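Local coordinates for protein glycosyl hydrolase BlGH5_18 (Bifidobacterium longum subsp. infantis, PDB 7LQX) that probably hydrolyses glycosidic bonds during the breakdown of N-glycans, as a glycoside hydrolase of family 5, subfamily 18, at residues H62-P67 with Y102-Q107; R89-A94 with E152-G157; F217-A222 with G375-R380; I231-F236 with A252-L257. One frame throughout, in Å; residues are numbered along the deposited sequence.

How the contacts relate
Contact 1 comes first along the chain. It pairs barrel strands 62-65 and 100-104 and closes a loop that contains helix 81-96. Contact 2 opens on that helix, inside the loop, and closes at strand 155-159, so the two contacts cross. They also touch: V63 packs on A94, and V103 N probably bonds to G157 O. Contact 3 then opens at the start of helix 219-224 and closes far along the chain, in the loop between strand 365-369 and helix 388-399. It ties the barrel to the C-terminal region. Contact 4 is nested inside it, joining strand 229-233 to helix 248-264. R64 of contact 1 and H232 of contact 4 meet within the barrel.

Contact 1. Residues H62-P67 with Y102-Q107; sequences HVRVFP and YVDVFQ
R64 and D104 pair near the C-terminal ends of two adjacent parallel strands of the (beta/alpha)8 barrel. The arginine grips the carboxylate side-on, one nitrogen to each oxygen. R64 NE donates to D104 OD1 at 2.8 Å. R64 NH2 donates to D104 OD2 at 2.7 Å and completes the salt bridge. Both oxygens are met from above the carboxylate plane. With CG anti to the backbone N (chi1 -179°), the extended R64 chain carries the guanidinium alongside D104. F66 CE1 sits over the centre of one guanidinium face, 3.4 Å above its plane. R64 NH1 salt-bridges E276 and hydrogen-bonds N29; NH2 also hydrogen-bonds N162. E276 lies near the C-terminal end of strand 272-277, where family 5 enzymes usually carry their nucleophile, so R64 probably helps to order the active site.

The backbone ladder runs Y102 N to V63 O, V65 N to Y102 O and D104 N to V65 O. Farther along, Q107 NE2 serves two carbonyls. It bonds P67 O at 2.9 Å, and D104 O from above that carbonyl's plane. Q107 OE1 accepts from N162 N. A water accepts from Q107 N and donates to V105 O. Y102 and H62 form an offset edge-to-face pair, Y102's edge toward H62's face, planes at 83°, while H62 NE2 bonds T310.

Strands 25-29 and 155-159 flank the pair, and helix 81-96 packs on the side of V65 and V103.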
loop_
_atom_site.group_PDB
_atom_site.type_symbol
_atom_site.label_atom_id
_atom_site.label_comp_id
_atom_site.label_asym_id
_atom_site.label_seq_id
_atom_site.Cartn_x
_atom_site.Cartn_y
_atom_site.Cartn_z
ATOM N N HIS A 62 27.669 10.673 8.334
ATOM C CA HIS A 62 26.571 9.741 8.539
ATOM C C HIS A 62 25.508 9.917 7.470
ATOM O O HIS A 62 25.439 10.941 6.783
ATOM C CB HIS A 62 25.918 9.911 9.923
ATOM C CG HIS A 62 25.124 11.176 10.069
ATOM N ND1 HIS A 62 25.692 12.359 10.477
ATOM C CD2 HIS A 62 23.812 11.444 9.858
ATOM C CE1 HIS A 62 24.765 13.303 10.511
ATOM N NE2 HIS A 62 23.615 12.774 10.141
ATOM N N VAL A 63 24.661 8.895 7.376
ATOM C CA VAL A 63 23.448 8.912 6.581
ATOM C C VAL A 63 22.277 8.465 7.446
ATOM O O VAL A 63 22.431 7.695 8.399
ATOM C CB VAL A 63 23.558 8.000 5.338
ATOM C CG1 VAL A 63 24.593 8.532 4.358
ATOM C CG2 VAL A 63 23.882 6.563 5.734
ATOM N N ARG A 64 21.091 8.962 7.099
ATOM C CA ARG A 64 19.812 8.476 7.611
ATOM C C ARG A 64 19.124 7.734 6.473
ATOM O O ARG A 64 19.045 8.251 5.356
ATOM C CB ARG A 64 18.968 9.652 8.110
ATOM C CG ARG A 64 17.612 9.294 8.688
ATOM C CD ARG A 64 17.011 10.489 9.422
ATOM N NE ARG A 64 15.605 10.257 9.742
ATOM C CZ ARG A 64 14.596 11.043 9.371
ATOM N NH1 ARG A 64 14.806 12.153 8.675
ATOM N NH2 ARG A 64 13.363 10.714 9.714
ATOM N N VAL A 65 18.675 6.512 6.738
ATOM C CA VAL A 65 18.134 5.676 5.676
ATOM C C VAL A 65 16.747 5.170 6.029
ATOM O O VAL A 65 16.390 5.008 7.201
ATOM C CB VAL A 65 19.080 4.514 5.308
ATOM C CG1 VAL A 65 20.459 5.058 4.965
ATOM C CG2 VAL A 65 19.161 3.517 6.446
ATOM N N PHE A 66 15.979 4.892 4.979
ATOM C CA PHE A 66 14.538 4.696 5.051
ATOM C C PHE A 66 14.057 3.452 4.319
ATOM O O PHE A 66 13.716 3.520 3.133
ATOM C CB PHE A 66 13.822 5.909 4.445
ATOM C CG PHE A 66 14.221 7.222 5.049
ATOM C CD1 PHE A 66 13.517 7.726 6.119
ATOM C CD2 PHE A 66 15.290 7.941 4.557
ATOM C CE1 PHE A 66 13.866 8.930 6.691
ATOM C CE2 PHE A 66 15.650 9.158 5.123
ATOM C CZ PHE A 66 14.933 9.650 6.188
ATOM N N PRO A 67 13.954 2.314 5.006
ATOM C CA PRO A 67 13.199 1.184 4.449
ATOM C C PRO A 67 11.714 1.519 4.380
ATOM O O PRO A 67 11.232 2.477 4.988
ATOM C CB PRO A 67 13.474 0.046 5.437
ATOM C CG PRO A 67 13.768 0.742 6.725
ATOM C CD PRO A 67 14.476 2.012 6.355
ATOM N N TYR A 102 22.027 5.791 10.569
ATOM C CA TYR A 102 20.840 5.825 11.415
ATOM C C TYR A 102 19.665 5.370 10.559
ATOM O O TYR A 102 19.554 5.761 9.396
ATOM C CB TYR A 102 20.619 7.257 11.926
ATOM C CG TYR A 102 21.731 7.725 12.834
ATOM C CD1 TYR A 102 22.916 8.204 12.311
ATOM C CD2 TYR A 102 21.612 7.637 14.214
ATOM C CE1 TYR A 102 23.954 8.595 13.133
ATOM C CE2 TYR A 102 22.645 8.035 15.049
ATOM C CZ TYR A 102 23.816 8.513 14.500
ATOM O OH TYR A 102 24.859 8.902 15.317
ATOM N N VAL A 103 18.807 4.505 11.100
ATOM C CA VAL A 103 17.735 3.887 10.319
ATOM C C VAL A 103 16.391 4.270 10.923
ATOM O O VAL A 103 16.212 4.191 12.141
ATOM C CB VAL A 103 17.891 2.354 10.302
ATOM C CG1 VAL A 103 16.743 1.699 9.549
ATOM C CG2 VAL A 103 19.214 1.956 9.694
ATOM N N ASP A 104 15.440 4.673 10.077
ATOM C CA ASP A 104 14.062 4.893 10.501
ATOM C C ASP A 104 13.265 3.627 10.194
ATOM O O ASP A 104 13.308 3.136 9.059
ATOM C CB ASP A 104 13.416 6.049 9.735
ATOM C CG ASP A 104 13.759 7.411 10.296
ATOM O OD1 ASP A 104 14.950 7.698 10.528
ATOM O OD2 ASP A 104 12.820 8.217 10.476
ATOM N N VAL A 105 12.504 3.120 11.173
ATOM C CA VAL A 105 11.924 1.785 11.011
ATOM C C VAL A 105 10.669 1.801 10.139
ATOM O O VAL A 105 10.555 0.986 9.218
ATOM C CB VAL A 105 11.660 1.082 12.353
ATOM C CG1 VAL A 105 11.026 -0.296 12.103
ATOM C CG2 VAL A 105 12.942 0.950 13.146
ATOM N N PHE A 106 9.693 2.679 10.440
ATOM C CA PHE A 106 8.353 2.612 9.840
ATOM C C PHE A 106 8.083 3.791 8.911
ATOM O O PHE A 106 7.701 4.872 9.367
ATOM C CB PHE A 106 7.257 2.577 10.914
ATOM C CG PHE A 106 7.321 1.386 11.822
ATOM C CD1 PHE A 106 6.910 0.140 11.386
ATOM C CD2 PHE A 106 7.783 1.514 13.127
ATOM C CE1 PHE A 106 6.970 -0.958 12.234
ATOM C CE2 PHE A 106 7.844 0.417 13.971
ATOM C CZ PHE A 106 7.450 -0.813 13.525
ATOM N N GLN A 107 8.224 3.557 7.607
ATOM C CA GLN A 107 7.767 4.488 6.572
ATOM C C GLN A 107 6.690 3.743 5.793
ATOM O O GLN A 107 7.025 2.901 4.959
ATOM C CB GLN A 107 8.902 4.924 5.648
ATOM C CG GLN A 107 9.833 5.957 6.262
ATOM C CD GLN A 107 10.619 5.409 7.430
ATOM O OE1 GLN A 107 10.495 5.892 8.555
ATOM N NE2 GLN A 107 11.437 4.405 7.170
HETATM O O HOH W 1 9.491 1.156 6.815
#

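Contact 2. Residues R89-A94 with E152-G157; sequences RMVHIA and EPAFRG
E152 OE1 accepts a short hydrogen bond from H92 ND1, 2.7 Å long and fairly straight at 163°. The donor meets OE1 on its syn side, somewhat out of the carboxylate plane. The oxygen itself lies in the plane of the imidazole, at the ring's edge. Ring and carboxylate stand nearly perpendicular. The E152 chain bends at chi2 (-65°), which sets the carboxylate beside H92, at the flank of the helix. The other oxygen, OE2, pairs with R88 NE in a salt bridge one turn earlier in the helix. The carboxylate is therefore held at both oxygens by one helix. A positive R88 alongside would be expected to favour its ionised form.

Next to this polar pair the contact is apolar. V91 CG1 does the touching, with its nearest approach to E152 CB at 3.9 Å. It meets F155 CB at 4.1 Å, and A154 CB a little farther off. A154 CB also lies 4.0 Å from V91 O. E152 to F155 form a type I beta turn, closed by F155 N bonding E152 O at 3.0 Å. The turn sets E152, A154 and F155 against the helix as the chain enters strand 155-159.

Around this packing, V91 also rests on A101 and V103 of strand 100-104. Helix 132-149 covers V91 and F155 through L149, so helices 81-96 and 132-149 meet over two neighbouring barrel strands.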
loop_
_atom_site.group_PDB
_atom_site.type_symbol
_atom_site.label_atom_id
_atom_site.label_comp_id
_atom_site.label_asym_id
_atom_site.label_seq_id
_atom_site.Cartn_x
_atom_site.Cartn_y
_atom_site.Cartn_z
ATOM N N ARG A 89 22.450 -4.447 4.437
ATOM C CA ARG A 89 23.456 -4.254 3.401
ATOM C C ARG A 89 23.700 -2.772 3.149
ATOM O O ARG A 89 24.844 -2.343 2.969
ATOM C CB ARG A 89 23.031 -4.963 2.114
ATOM C CG ARG A 89 23.983 -4.739 0.948
ATOM C CD ARG A 89 25.249 -5.560 1.044
ATOM N NE ARG A 89 25.993 -5.515 -0.213
ATOM C CZ ARG A 89 25.630 -6.156 -1.322
ATOM N NH1 ARG A 89 24.527 -6.891 -1.339
ATOM N NH2 ARG A 89 26.370 -6.061 -2.417
HETATM N N MSE A 90 22.638 -1.973 3.131
HETATM C CA MSE A 90 22.799 -0.545 2.891
HETATM C C MSE A 90 23.605 0.100 4.016
HETATM O O MSE A 90 24.469 0.941 3.761
HETATM C CB MSE A 90 21.438 0.119 2.737
HETATM C CG MSE A 90 21.538 1.591 2.403
HETATM SE SE MSE A 90 19.837 2.392 2.052
HETATM C CE MSE A 90 19.501 1.611 0.364
ATOM N N VAL A 91 23.303 -0.300 5.253
ATOM C CA VAL A 91 24.089 0.137 6.403
ATOM C C VAL A 91 25.539 -0.302 6.254
ATOM O O VAL A 91 26.470 0.478 6.483
ATOM C CB VAL A 91 23.465 -0.404 7.702
ATOM C CG1 VAL A 91 24.416 -0.196 8.861
ATOM C CG2 VAL A 91 22.118 0.243 7.940
ATOM N N HIS A 92 25.743 -1.568 5.878
ATOM C CA HIS A 92 27.085 -2.103 5.701
ATOM C C HIS A 92 27.872 -1.282 4.693
ATOM O O HIS A 92 29.053 -0.986 4.912
ATOM C CB HIS A 92 26.989 -3.561 5.253
ATOM C CG HIS A 92 28.295 -4.286 5.270
ATOM N ND1 HIS A 92 28.934 -4.634 6.439
ATOM C CD2 HIS A 92 29.084 -4.723 4.262
ATOM C CE1 HIS A 92 30.061 -5.261 6.149
ATOM N NE2 HIS A 92 30.176 -5.326 4.836
ATOM N N ILE A 93 27.232 -0.893 3.590
ATOM C CA ILE A 93 27.918 -0.128 2.555
ATOM C C ILE A 93 28.262 1.270 3.049
ATOM O O ILE A 93 29.356 1.783 2.789
ATOM C CB ILE A 93 27.068 -0.101 1.270
ATOM C CG1 ILE A 93 26.985 -1.502 0.662
ATOM C CG2 ILE A 93 27.643 0.889 0.278
ATOM C CD1 ILE A 93 25.954 -1.633 -0.457
ATOM N N ALA A 94 27.334 1.924 3.748
ATOM C CA ALA A 94 27.665 3.209 4.356
ATOM C C ALA A 94 28.927 3.100 5.204
ATOM O O ALA A 94 29.828 3.942 5.109
ATOM C CB ALA A 94 26.486 3.696 5.197
ATOM N N GLU A 152 26.123 -4.594 12.786
ATOM C CA GLU A 152 26.927 -3.765 11.897
ATOM C C GLU A 152 27.624 -2.677 12.691
ATOM O O GLU A 152 26.938 -1.847 13.304
ATOM C CB GLU A 152 26.027 -3.117 10.848
ATOM C CG GLU A 152 25.458 -4.081 9.823
ATOM C CD GLU A 152 26.527 -4.715 8.954
ATOM O OE1 GLU A 152 27.575 -4.079 8.724
ATOM O OE2 GLU A 152 26.316 -5.859 8.494
ATOM N N PRO A 153 28.958 -2.594 12.670
ATOM C CA PRO A 153 29.627 -1.528 13.436
ATOM C C PRO A 153 29.201 -0.120 13.055
ATOM O O PRO A 153 29.265 0.783 13.901
ATOM C CB PRO A 153 31.118 -1.760 13.141
ATOM C CG PRO A 153 31.209 -3.207 12.785
ATOM C CD PRO A 153 29.917 -3.568 12.111
ATOM N N ALA A 154 28.759 0.098 11.813
ATOM C CA ALA A 154 28.387 1.436 11.379
ATOM C C ALA A 154 27.012 1.854 11.871
ATOM O O ALA A 154 26.673 3.040 11.779
ATOM C CB ALA A 154 28.382 1.521 9.852
ATOM N N PHE A 155 26.204 0.908 12.344
ATOM C CA PHE A 155 24.849 1.209 12.786
ATOM C C PHE A 155 24.885 1.910 14.132
ATOM O O PHE A 155 25.432 1.375 15.100
ATOM C CB PHE A 155 24.064 -0.092 12.912
ATOM C CG PHE A 155 22.704 0.079 13.504
ATOM C CD1 PHE A 155 21.734 0.759 12.808
ATOM C CD2 PHE A 155 22.380 -0.472 14.736
ATOM C CE1 PHE A 155 20.473 0.918 13.338
ATOM C CE2 PHE A 155 21.116 -0.318 15.266
ATOM C CZ PHE A 155 20.162 0.370 14.566
ATOM N N ARG A 156 24.293 3.100 14.202
ATOM C CA ARG A 156 24.301 3.874 15.431
ATOM C C ARG A 156 22.977 3.838 16.179
ATOM O O ARG A 156 22.965 4.087 17.391
ATOM C CB ARG A 156 24.676 5.332 15.137
ATOM C CG ARG A 156 26.094 5.521 14.607
ATOM C CD ARG A 156 27.150 5.566 15.711
ATOM N NE ARG A 156 27.354 4.283 16.381
ATOM C CZ ARG A 156 28.000 3.251 15.845
ATOM N NH1 ARG A 156 28.490 3.341 14.617
ATOM N NH2 ARG A 156 28.138 2.123 16.532
ATOM N N GLY A 157 21.882 3.538 15.515
ATOM C CA GLY A 157 20.597 3.522 16.188
ATOM C C GLY A 157 19.460 3.784 15.235
ATOM O O GLY A 157 19.625 3.900 14.019
#

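Contact 3. Residues F217-A222 with G375-R380; sequences FTPVQA and GNPLNR
N376 and V220 meet at the N-terminal end of helix 219-224, which begins with a capping box. N376 OD1 accepts from V220 N at 3.0 Å, in the plane of the amide carbonyl. An N-H of the first helical turn, which has no carbonyl of an earlier turn to bond, is thus satisfied from another part of the chain. The same oxygen packs against T218 CB and P219 CD. G375 O lies 3.5 Å from V220 CG2.

R380 makes the second polar tie. Its NH1 donates to F217 O at 2.9 Å, in that carbonyl's plane. P219 CD covers one guanidinium face, offset toward the rim and 3.5 Å above the plane. A bend at chi3 (-91°) turns the guanidinium toward the chain just before the helix. Between the two polar ties, P219 CG touches P377 CD at 3.8 Å.

The next shell holds these groups in place. T218 is the N-cap: its OG1 accepts from Q221 N, and Q221 OE1 accepts from T218 N. R380 NH1 also bonds V209 O, and NH2 bonds H215 O, so the guanidinium is spread over three backbone carbonyls. D372 bonds N376 N, and D213 bonds R380 N. F264 of helix 248-264 packs on both prolines. The contact thereby fastens the loop after strand 365-369 to the barrel. One water bridges the cap and the loop, 2.7 Å from T218 OG1 and 3.0 Å from N376 ND2.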
loop_
_atom_site.group_PDB
_atom_site.type_symbol
_atom_site.label_atom_id
_atom_site.label_comp_id
_atom_site.label_asym_id
_atom_site.label_seq_id
_atom_site.Cartn_x
_atom_site.Cartn_y
_atom_site.Cartn_z
ATOM N N PHE A 217 0.799 14.003 19.800
ATOM C CA PHE A 217 2.244 14.031 20.000
ATOM C C PHE A 217 2.599 15.414 20.529
ATOM O O PHE A 217 2.107 16.415 20.006
ATOM C CB PHE A 217 2.945 13.753 18.677
ATOM C CG PHE A 217 2.887 12.316 18.260
ATOM C CD1 PHE A 217 1.744 11.775 17.684
ATOM C CD2 PHE A 217 3.985 11.503 18.444
ATOM C CE1 PHE A 217 1.718 10.454 17.313
ATOM C CE2 PHE A 217 3.962 10.189 18.066
ATOM C CZ PHE A 217 2.829 9.662 17.511
ATOM N N THR A 218 3.420 15.472 21.570
ATOM C CA THR A 218 3.591 16.690 22.348
ATOM C C THR A 218 5.041 17.122 22.469
ATOM O O THR A 218 5.962 16.310 22.346
ATOM C CB THR A 218 3.069 16.471 23.779
ATOM O OG1 THR A 218 3.936 15.520 24.408
ATOM C CG2 THR A 218 1.631 15.962 23.789
ATOM N N PRO A 219 5.271 18.405 22.758
ATOM C CA PRO A 219 6.647 18.862 23.031
ATOM C C PRO A 219 7.358 18.079 24.123
ATOM O O PRO A 219 8.553 17.777 23.988
ATOM C CB PRO A 219 6.440 20.334 23.420
ATOM C CG PRO A 219 5.206 20.733 22.647
ATOM C CD PRO A 219 4.313 19.524 22.701
ATOM N N VAL A 220 6.665 17.756 25.215
ATOM C CA VAL A 220 7.309 17.010 26.292
ATOM C C VAL A 220 7.797 15.649 25.801
ATOM O O VAL A 220 8.913 15.223 26.128
ATOM C CB VAL A 220 6.374 16.903 27.514
ATOM C CG1 VAL A 220 6.877 15.857 28.498
ATOM C CG2 VAL A 220 6.235 18.271 28.189
ATOM N N GLN A 221 6.994 14.950 24.991
ATOM C CA GLN A 221 7.451 13.673 24.451
ATOM C C GLN A 221 8.670 13.872 23.553
ATOM O O GLN A 221 9.647 13.113 23.624
ATOM C CB GLN A 221 6.347 13.012 23.625
ATOM C CG GLN A 221 5.123 12.569 24.370
ATOM C CD GLN A 221 3.932 12.434 23.442
ATOM O OE1 GLN A 221 4.022 12.756 22.263
ATOM N NE2 GLN A 221 2.802 11.983 23.978
ATOM N N ALA A 222 8.616 14.874 22.675
ATOM C CA ALA A 222 9.696 15.069 21.721
ATOM C C ALA A 222 11.006 15.373 22.425
ATOM O O ALA A 222 12.072 14.957 21.961
ATOM C CB ALA A 222 9.355 16.205 20.758
ATOM N N GLY A 375 3.222 20.050 31.483
ATOM C CA GLY A 375 4.411 20.696 30.972
ATOM C C GLY A 375 4.366 21.084 29.511
ATOM O O GLY A 375 5.379 21.559 28.984
ATOM N N ASN A 376 3.234 20.937 28.861
ATOM C CA ASN A 376 3.073 21.341 27.475
ATOM C C ASN A 376 2.458 22.731 27.394
ATOM O O ASN A 376 1.779 23.183 28.320
ATOM C CB ASN A 376 2.183 20.327 26.759
ATOM C CG ASN A 376 2.881 18.995 26.549
ATOM O OD1 ASN A 376 3.969 18.945 25.985
ATOM N ND2 ASN A 376 2.279 17.920 27.050
ATOM N N PRO A 377 2.688 23.456 26.302
ATOM C CA PRO A 377 2.166 24.824 26.226
ATOM C C PRO A 377 0.654 24.862 26.364
ATOM O O PRO A 377 -0.060 24.008 25.835
ATOM C CB PRO A 377 2.602 25.290 24.830
ATOM C CG PRO A 377 3.773 24.454 24.503
ATOM C CD PRO A 377 3.455 23.105 25.088
ATOM N N LEU A 378 0.165 25.877 27.075
ATOM C CA LEU A 378 -1.254 26.184 26.996
ATOM C C LEU A 378 -1.648 26.555 25.575
ATOM O O LEU A 378 -2.780 26.299 25.149
ATOM C CB LEU A 378 -1.591 27.346 27.917
ATOM C CG LEU A 378 -1.358 27.128 29.406
ATOM C CD1 LEU A 378 -1.652 28.408 30.179
ATOM C CD2 LEU A 378 -2.207 25.982 29.911
ATOM N N ASN A 379 -0.723 27.154 24.826
ATOM C CA ASN A 379 -0.998 27.669 23.484
ATOM C C ASN A 379 0.181 27.290 22.591
ATOM O O ASN A 379 1.126 28.066 22.415
ATOM C CB ASN A 379 -1.197 29.176 23.551
ATOM C CG ASN A 379 -1.787 29.740 22.296
ATOM O OD1 ASN A 379 -1.638 29.177 21.218
ATOM N ND2 ASN A 379 -2.465 30.867 22.427
ATOM N N ARG A 380 0.129 26.081 22.026
ATOM C CA ARG A 380 1.152 25.701 21.061
ATOM C C ARG A 380 1.083 26.574 19.817
ATOM O O ARG A 380 2.111 26.854 19.189
ATOM C CB ARG A 380 1.010 24.230 20.667
ATOM C CG ARG A 380 1.954 23.321 21.404
ATOM C CD ARG A 380 1.931 21.914 20.856
ATOM N NE ARG A 380 0.962 21.066 21.531
ATOM C CZ ARG A 380 0.797 19.780 21.246
ATOM N NH1 ARG A 380 1.537 19.210 20.308
ATOM N NH2 ARG A 380 -0.111 19.068 21.885
HETATM O O HOH W 2 2.970 14.986 26.910
#

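Contact 4. Residues I231-F236 with A252-L257; sequences IHSWVF and AHALYL
A beta/alpha unit of the (beta/alpha)8 barrel is packed here: I231 and S233 of strand 229-233 face H253, A254 and L257 of helix 248-264, which comes later, after the short helix 239-243. The short segments run nearly antiparallel, at 158°, with axes 8.5 Å apart.

The polar link is between S233 OG and H253 ND1, 2.9 Å apart. Either atom could be the donor. The hydroxyl lies at the edge of the imidazole, near its plane. S233 places OG opposite its own N across the first bond (chi1 -179°), and this points the hydroxyl at the helix. There it also rests against A254, with OG 3.4 Å from A254 CA. The hydrogen bond thus satisfies a buried hydroxyl in a mainly apolar interface.

Two residues on from S233, V235 CG1 lies against H253 CB at 3.8 Å, the two side chains lying alongside and running opposite ways. Between the strand residues facing the helix, H232 points the other way and bonds E163. W234 also turns away from the helix, and its NE1 bonds E276. The side away from the helix thus faces E163 and E276, probably the catalytic pair as in other family 5 enzymes. Y211 and W210 of helix 208-211 pack on L257.

In one of its two deposited conformers, I231 packs on L257, with I231 CG2 3.6 Å from L257 CB.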
loop_
_atom_site.group_PDB
_atom_site.type_symbol
_atom_site.label_atom_id
_atom_site.label_comp_id
_atom_site.label_asym_id
_atom_site.label_seq_id
_atom_site.Cartn_x
_atom_site.Cartn_y
_atom_site.Cartn_z
ATOM N N ILE A 231 14.410 17.262 15.114
ATOM C CA ILE A 231 13.720 18.405 14.529
ATOM C C ILE A 231 13.787 18.273 13.018
ATOM O O ILE A 231 14.829 17.902 12.467
ATOM C CB ILE A 231 14.361 19.731 14.991
ATOM C CG1 ILE A 231 14.133 19.887 16.496
ATOM C CG2 ILE A 231 13.803 20.911 14.205
ATOM C CD1 ILE A 231 14.823 21.049 17.103
ATOM N N HIS A 232 12.673 18.573 12.352
ATOM C CA HIS A 232 12.610 18.618 10.894
ATOM C C HIS A 232 12.163 20.032 10.554
ATOM O O HIS A 232 10.997 20.380 10.774
ATOM C CB HIS A 232 11.612 17.611 10.330
ATOM C CG HIS A 232 12.007 16.184 10.531
ATOM N ND1 HIS A 232 11.255 15.142 10.036
ATOM C CD2 HIS A 232 13.050 15.621 11.182
ATOM C CE1 HIS A 232 11.829 13.997 10.353
ATOM N NE2 HIS A 232 12.907 14.260 11.070
ATOM N N SER A 233 13.075 20.847 10.030
ATOM C CA SER A 233 12.841 22.279 9.852
ATOM C C SER A 233 12.542 22.581 8.391
ATOM O O SER A 233 13.425 22.465 7.534
ATOM C CB SER A 233 14.055 23.068 10.329
ATOM O OG SER A 233 13.826 24.451 10.182
ATOM N N TRP A 234 11.313 23.042 8.122
ATOM C CA TRP A 234 10.799 23.241 6.767
ATOM C C TRP A 234 10.115 24.597 6.657
ATOM O O TRP A 234 8.994 24.779 7.146
ATOM C CB TRP A 234 9.853 22.108 6.386
ATOM C CG TRP A 234 10.593 20.844 6.157
ATOM C CD1 TRP A 234 10.638 19.746 6.973
ATOM C CD2 TRP A 234 11.450 20.559 5.052
ATOM N NE1 TRP A 234 11.458 18.787 6.425
ATOM C CE2 TRP A 234 11.966 19.262 5.246
ATOM C CE3 TRP A 234 11.832 21.273 3.918
ATOM C CZ2 TRP A 234 12.827 18.665 4.337
ATOM C CZ3 TRP A 234 12.691 20.678 3.022
ATOM C CH2 TRP A 234 13.185 19.392 3.236
ATOM N N VAL A 235 10.772 25.536 5.968
ATOM C CA VAL A 235 10.308 26.921 5.915
ATOM C C VAL A 235 9.131 27.133 4.978
ATOM O O VAL A 235 8.620 28.258 4.904
ATOM C CB VAL A 235 11.460 27.900 5.606
ATOM C CG1 VAL A 235 12.463 27.911 6.758
ATOM C CG2 VAL A 235 12.144 27.566 4.280
ATOM N N PHE A 236 8.670 26.093 4.274
ATOM C CA PHE A 236 7.397 26.184 3.566
ATOM C C PHE A 236 6.190 26.128 4.502
ATOM O O PHE A 236 5.047 26.170 4.029
ATOM C CB PHE A 236 7.271 25.110 2.478
ATOM C CG PHE A 236 7.402 23.688 2.964
ATOM C CD1 PHE A 236 6.551 23.165 3.927
ATOM C CD2 PHE A 236 8.361 22.857 2.416
ATOM C CE1 PHE A 236 6.677 21.851 4.342
ATOM C CE2 PHE A 236 8.479 21.541 2.822
ATOM C CZ PHE A 236 7.636 21.039 3.775
ATOM N N ALA A 252 16.409 31.728 10.380
ATOM C CA ALA A 252 16.457 31.437 11.805
ATOM C C ALA A 252 15.542 30.293 12.213
ATOM O O ALA A 252 15.569 29.897 13.374
ATOM C CB ALA A 252 16.074 32.679 12.615
ATOM N N HIS A 253 14.758 29.732 11.295
ATOM C CA HIS A 253 13.714 28.802 11.709
ATOM C C HIS A 253 14.283 27.561 12.387
ATOM O O HIS A 253 13.707 27.062 13.363
ATOM C CB HIS A 253 12.826 28.411 10.524
ATOM C CG HIS A 253 11.645 27.582 10.919
ATOM N ND1 HIS A 253 11.675 26.203 10.936
ATOM C CD2 HIS A 253 10.415 27.937 11.359
ATOM C CE1 HIS A 253 10.511 25.747 11.361
ATOM N NE2 HIS A 253 9.728 26.775 11.623
ATOM N N ALA A 254 15.389 27.018 11.869
ATOM C CA ALA A 254 15.935 25.796 12.454
ATOM C C ALA A 254 16.469 26.059 13.856
ATOM O O ALA A 254 16.232 25.271 14.777
ATOM C CB ALA A 254 17.028 25.207 11.560
ATOM N N LEU A 255 17.194 27.169 14.033
ATOM C CA LEU A 255 17.632 27.569 15.363
ATOM C C LEU A 255 16.449 27.727 16.304
ATOM O O LEU A 255 16.500 27.303 17.468
ATOM C CB LEU A 255 18.393 28.892 15.268
ATOM C CG LEU A 255 18.770 29.537 16.603
ATOM C CD1 LEU A 255 19.645 28.619 17.440
ATOM C CD2 LEU A 255 19.467 30.876 16.380
ATOM N N TYR A 256 15.379 28.360 15.821
ATOM C CA TYR A 256 14.207 28.572 16.657
ATOM C C TYR A 256 13.639 27.255 17.159
ATOM O O TYR A 256 13.353 27.111 18.350
ATOM C CB TYR A 256 13.140 29.345 15.884
ATOM C CG TYR A 256 11.823 29.407 16.626
ATOM C CD1 TYR A 256 11.695 30.160 17.786
ATOM C CD2 TYR A 256 10.728 28.690 16.188
ATOM C CE1 TYR A 256 10.510 30.215 18.469
ATOM C CE2 TYR A 256 9.524 28.742 16.866
ATOM C CZ TYR A 256 9.428 29.507 18.016
ATOM O OH TYR A 256 8.240 29.576 18.707
ATOM N N LEU A 257 13.449 26.280 16.269
ATOM C CA LEU A 257 12.908 25.004 16.716
ATOM C C LEU A 257 13.841 24.332 17.714
ATOM O O LEU A 257 13.387 23.697 18.674
ATOM C CB LEU A 257 12.641 24.084 15.529
ATOM C CG LEU A 257 11.324 24.349 14.804
ATOM C CD1 LEU A 257 11.065 23.303 13.721
ATOM C CD2 LEU A 257 10.138 24.412 15.772
#